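PDB 6N0S: ATPase associated with various cellular activities, AAA_5 from Staphylothermus marinus, which probably hydrolyses ATP as McrB, a restriction-system protein; this is its N-terminal EVE-like domain, structurally homologous to PUA-like RNA-binding proteins. Local coordinates for residues W13-N18 with R164-I169. Numbering follows the deposited sequence.
Sequences WVEINN and RYLVPI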
ATOM      1  N   TRP A  13       8.021   2.175   4.750  1.00 32.76           N
ATOM      2  CA  TRP A  13       7.249   0.963   4.482  1.00 35.51           C
ATOM      3  C   TRP A  13       7.094   0.807   2.981  1.00 31.85           C
ATOM      4  O   TRP A  13       7.178   1.789   2.225  1.00 33.80           O
ATOM      5  CB  TRP A  13       5.853   0.990   5.159  1.00 29.40           C
ATOM      6  CG  TRP A  13       5.915   0.890   6.649  1.00 32.24           C
ATOM      7  CD1 TRP A  13       6.388   1.820   7.509  1.00 33.84           C
ATOM      8  CD2 TRP A  13       5.507  -0.234   7.453  1.00 29.62           C
ATOM      9  NE1 TRP A  13       6.296   1.350   8.804  1.00 35.80           N
ATOM     10  CE2 TRP A  13       5.753   0.092   8.787  1.00 35.74           C
ATOM     11  CE3 TRP A  13       4.936  -1.469   7.160  1.00 32.43           C
ATOM     12  CZ2 TRP A  13       5.462  -0.789   9.835  1.00 33.76           C
ATOM     13  CZ3 TRP A  13       4.625  -2.310   8.168  1.00 31.91           C
ATOM     14  CH2 TRP A  13       4.904  -1.988   9.499  1.00 33.37           C
ATOM     15  N   VAL A  14       6.899  -0.445   2.551  1.00 30.14           N
ATOM     16  CA  VAL A  14       6.597  -0.789   1.156  1.00 27.25           C
ATOM     17  C   VAL A  14       5.178  -1.329   1.068  1.00 29.64           C
ATOM     18  O   VAL A  14       4.780  -2.174   1.866  1.00 32.53           O
ATOM     19  CB  VAL A  14       7.576  -1.826   0.592  1.00 31.26           C
ATOM     20  CG1 VAL A  14       7.132  -2.320  -0.793  1.00 32.40           C
ATOM     21  CG2 VAL A  14       8.989  -1.246   0.491  1.00 34.03           C
ATOM     22  N   GLU A  15       4.426  -0.838   0.110  1.00 30.72           N
ATOM     23  CA  GLU A  15       3.126  -1.395  -0.243  1.00 31.54           C
ATOM     24  C   GLU A  15       3.336  -2.380  -1.391  1.00 29.75           C
ATOM     25  O   GLU A  15       3.850  -2.001  -2.456  1.00 32.15           O
ATOM     26  CB  GLU A  15       2.151  -0.287  -0.667  1.00 32.80           C
ATOM     27  CG  GLU A  15       0.736  -0.798  -0.983  1.00 36.06           C
ATOM     28  CD  GLU A  15      -0.125   0.123  -1.857  1.00 35.64           C
ATOM     29  OE1 GLU A  15       0.386   0.738  -2.810  1.00 33.05           O
ATOM     30  OE2 GLU A  15      -1.335   0.222  -1.581  1.00 34.80           O
ATOM     31  N   ILE A  16       2.897  -3.623  -1.193  1.00 31.16           N
ATOM     32  CA  ILE A  16       3.041  -4.692  -2.173  1.00 29.87           C
ATOM     33  C   ILE A  16       1.713  -4.893  -2.922  1.00 29.93           C
ATOM     34  O   ILE A  16       0.677  -5.167  -2.309  1.00 31.39           O
ATOM     35  CB  ILE A  16       3.507  -5.978  -1.483  1.00 36.29           C
ATOM     36  CG1 ILE A  16       4.870  -5.736  -0.831  1.00 31.29           C
ATOM     37  CG2 ILE A  16       3.633  -7.111  -2.507  1.00 36.20           C
ATOM     38  CD1 ILE A  16       5.172  -6.690   0.176  1.00 39.68           C
ATOM     39  N   ASN A  17       1.743  -4.722  -4.237  1.00 34.05           N
ATOM     40  CA  ASN A  17       0.589  -4.887  -5.136  1.00 32.41           C
ATOM     41  C   ASN A  17       0.876  -6.127  -5.992  1.00 31.63           C
ATOM     42  O   ASN A  17       1.563  -6.055  -7.010  1.00 36.44           O
ATOM     43  CB  ASN A  17       0.394  -3.636  -5.974  1.00 37.19           C
ATOM     44  CG  ASN A  17       0.082  -2.403  -5.126  1.00 37.28           C
ATOM     45  OD1 ASN A  17      -1.062  -2.165  -4.786  1.00 37.29           O
ATOM     46  ND2 ASN A  17       1.112  -1.624  -4.780  1.00 41.07           N
ATOM     47  N   ASN A  18       0.420  -7.283  -5.513  1.00 39.93           N
ATOM     48  CA  ASN A  18       0.781  -8.580  -6.074  1.00 44.49           C
ATOM     49  C   ASN A  18      -0.317  -9.240  -6.893  1.00 43.53           C
ATOM     50  O   ASN A  18      -0.114 -10.351  -7.384  1.00 43.60           O
ATOM     51  CB  ASN A  18       1.151  -9.536  -4.942  1.00 45.22           C
ATOM     52  CG  ASN A  18       2.531 -10.104  -5.098  1.00 54.45           C
ATOM     53  OD1 ASN A  18       3.491  -9.385  -5.397  1.00 55.35           O
ATOM     54  ND2 ASN A  18       2.643 -11.415  -4.914  1.00 64.61           N
ATOM     55  N   ARG A 164       2.273 -10.656   1.967  1.00 34.56           N
ATOM     56  CA  ARG A 164       2.163  -9.412   2.709  1.00 34.99           C
ATOM     57  C   ARG A 164       1.563  -8.324   1.846  1.00 35.01           C
ATOM     58  O   ARG A 164       1.693  -8.342   0.631  1.00 27.17           O
ATOM     59  CB  ARG A 164       3.541  -8.951   3.183  1.00 40.37           C
ATOM     60  CG  ARG A 164       4.274  -9.971   4.059  1.00 39.79           C
ATOM     61  CD  ARG A 164       3.716 -10.021   5.414  1.00 38.05           C
ATOM     62  NE  ARG A 164       4.501 -10.909   6.269  1.00 37.45           N
ATOM     63  CZ  ARG A 164       4.182 -11.152   7.539  1.00 37.71           C
ATOM     64  NH1 ARG A 164       3.098 -10.572   8.078  1.00 33.49           N
ATOM     65  NH2 ARG A 164       4.917 -11.989   8.265  1.00 39.55           N
ATOM     66  N   TYR A 165       0.988  -7.320   2.502  1.00 36.98           N
ATOM     67  CA  TYR A 165       0.533  -6.109   1.838  1.00 39.47           C
ATOM     68  C   TYR A 165       1.409  -4.910   2.179  1.00 35.28           C
ATOM     69  O   TYR A 165       1.802  -4.162   1.288  1.00 31.78           O
ATOM     70  CB  TYR A 165      -0.947  -5.821   2.203  1.00 39.46           C
ATOM     71  CG  TYR A 165      -1.467  -4.480   1.689  1.00 34.67           C
ATOM     72  CD1 TYR A 165      -1.331  -4.107   0.364  1.00 34.64           C
ATOM     73  CD2 TYR A 165      -2.084  -3.586   2.554  1.00 35.45           C
ATOM     74  CE1 TYR A 165      -1.789  -2.893  -0.079  1.00 33.35           C
ATOM     75  CE2 TYR A 165      -2.532  -2.372   2.121  1.00 36.42           C
ATOM     76  CZ  TYR A 165      -2.388  -2.030   0.802  1.00 37.70           C
ATOM     77  OH  TYR A 165      -2.830  -0.810   0.361  1.00 35.11           O
ATOM     78  N   LEU A 166       1.738  -4.705   3.446  1.00 31.40           N
ATOM     79  CA  LEU A 166       2.628  -3.628   3.869  1.00 32.24           C
ATOM     80  C   LEU A 166       3.793  -4.205   4.655  1.00 40.06           C
ATOM     81  O   LEU A 166       3.577  -4.957   5.610  1.00 32.29           O
ATOM     82  CB  LEU A 166       1.889  -2.621   4.732  1.00 33.25           C
ATOM     83  CG  LEU A 166       0.724  -1.940   4.044  1.00 36.31           C
ATOM     84  CD1 LEU A 166      -0.210  -1.240   5.054  1.00 37.84           C
ATOM     85  CD2 LEU A 166       1.293  -0.963   3.048  1.00 35.64           C
ATOM     86  N   VAL A 167       5.018  -3.874   4.246  1.00 35.28           N
ATOM     87  CA  VAL A 167       6.184  -4.366   4.977  1.00 28.70           C
ATOM     88  C   VAL A 167       7.115  -3.211   5.335  1.00 32.17           C
ATOM     89  O   VAL A 167       7.264  -2.258   4.551  1.00 30.43           O
ATOM     90  CB  VAL A 167       6.935  -5.443   4.171  1.00 33.55           C
ATOM     91  CG1 VAL A 167       6.053  -6.709   4.001  1.00 32.90           C
ATOM     92  CG2 VAL A 167       7.349  -4.891   2.814  1.00 36.43           C
ATOM     93  N   PRO A 168       7.759  -3.279   6.494  1.00 32.66           N
ATOM     94  CA  PRO A 168       8.720  -2.259   6.908  1.00 27.66           C
ATOM     95  C   PRO A 168      10.050  -2.481   6.217  1.00 29.13           C
ATOM     96  O   PRO A 168      10.442  -3.618   5.970  1.00 28.03           O
ATOM     97  CB  PRO A 168       8.837  -2.523   8.424  1.00 32.09           C
ATOM     98  CG  PRO A 168       8.723  -3.987   8.505  1.00 31.15           C
ATOM     99  CD  PRO A 168       7.744  -4.408   7.441  1.00 31.94           C
ATOM    100  N   ILE A 169      10.755  -1.381   5.918  1.00 32.36           N
ATOM    101  CA  ILE A 169      12.137  -1.457   5.447  1.00 30.71           C
ATOM    102  C   ILE A 169      13.027  -0.494   6.242  1.00 29.83           C
ATOM    103  O   ILE A 169      12.571   0.453   6.894  1.00 28.69           O
ATOM    104  CB  ILE A 169      12.268  -1.186   3.909  1.00 29.89           C
ATOM    105  CG1 ILE A 169      11.778   0.212   3.539  1.00 33.09           C
ATOM    106  CG2 ILE A 169      11.502  -2.225   3.135  1.00 35.48           C
ATOM    107  CD1 ILE A 169      12.069   0.671   2.017  1.00 32.54           C
TER
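Trp13 lays its indole over Pro168 where two strands of the EVE domain's central mixed sheet, 12-17 and the outermost 166-169, run antiparallel. Pro168 is the bump: its CB stands 3.9 Å from the centroid of the Trp13 six-membered ring and only 5° off the ring normal, a CH-pi contact, while CD reaches toward CZ3. CG of Trp13 lies anti to the carbonyl carbon (chi1 -69°), beside the backbone N, and CE3 meets the Val167-Pro168 peptide, with Pro168 N over the ring face. NE1 is held by the Ser10 carbonyl.

On the opposite face, shared by Val14 and Val167, methyl groups interlock. CG2 of Val167 sits in the notch between CB of Val14 and CD1 of Ile16, 3.8 Å from the former, and CG2 of Val14 meets CG2 of Ile169 with the two side chains crossing at about a right angle. Trp161 touches both Ile16 and Val167.

Back on the Trp13 face, CD2 of Leu166 packs against CA and CB of Glu15 and also approaches the rim of one face of the Tyr165 ring. Glu15 and Tyr165 point the same way, side by side, with CG of Glu15 pressed 3.4 Å from CE1 of Tyr165. The buried carboxylate is divided between partners: OE1 is hydrogen-bonded to His59 ND1 and accepts from Asn17 ND2, which comes in from above the carboxylate plane, whereas OE2 is taken by the phenol. An alanine in place of Glu15 would probably leave the Tyr165 hydroxyl, His59 and the Asn17 amide without this carboxylate and open a gap beside the phenol ring.

Backbone bonds pair Val14 with Val167 in both directions, and Ile16 N donates to Tyr165 O. Tyr165 OH, which also bonds Trp32 N, gives its hydrogen to the anti lone pair of Glu15 OE2 at 2.7 Å.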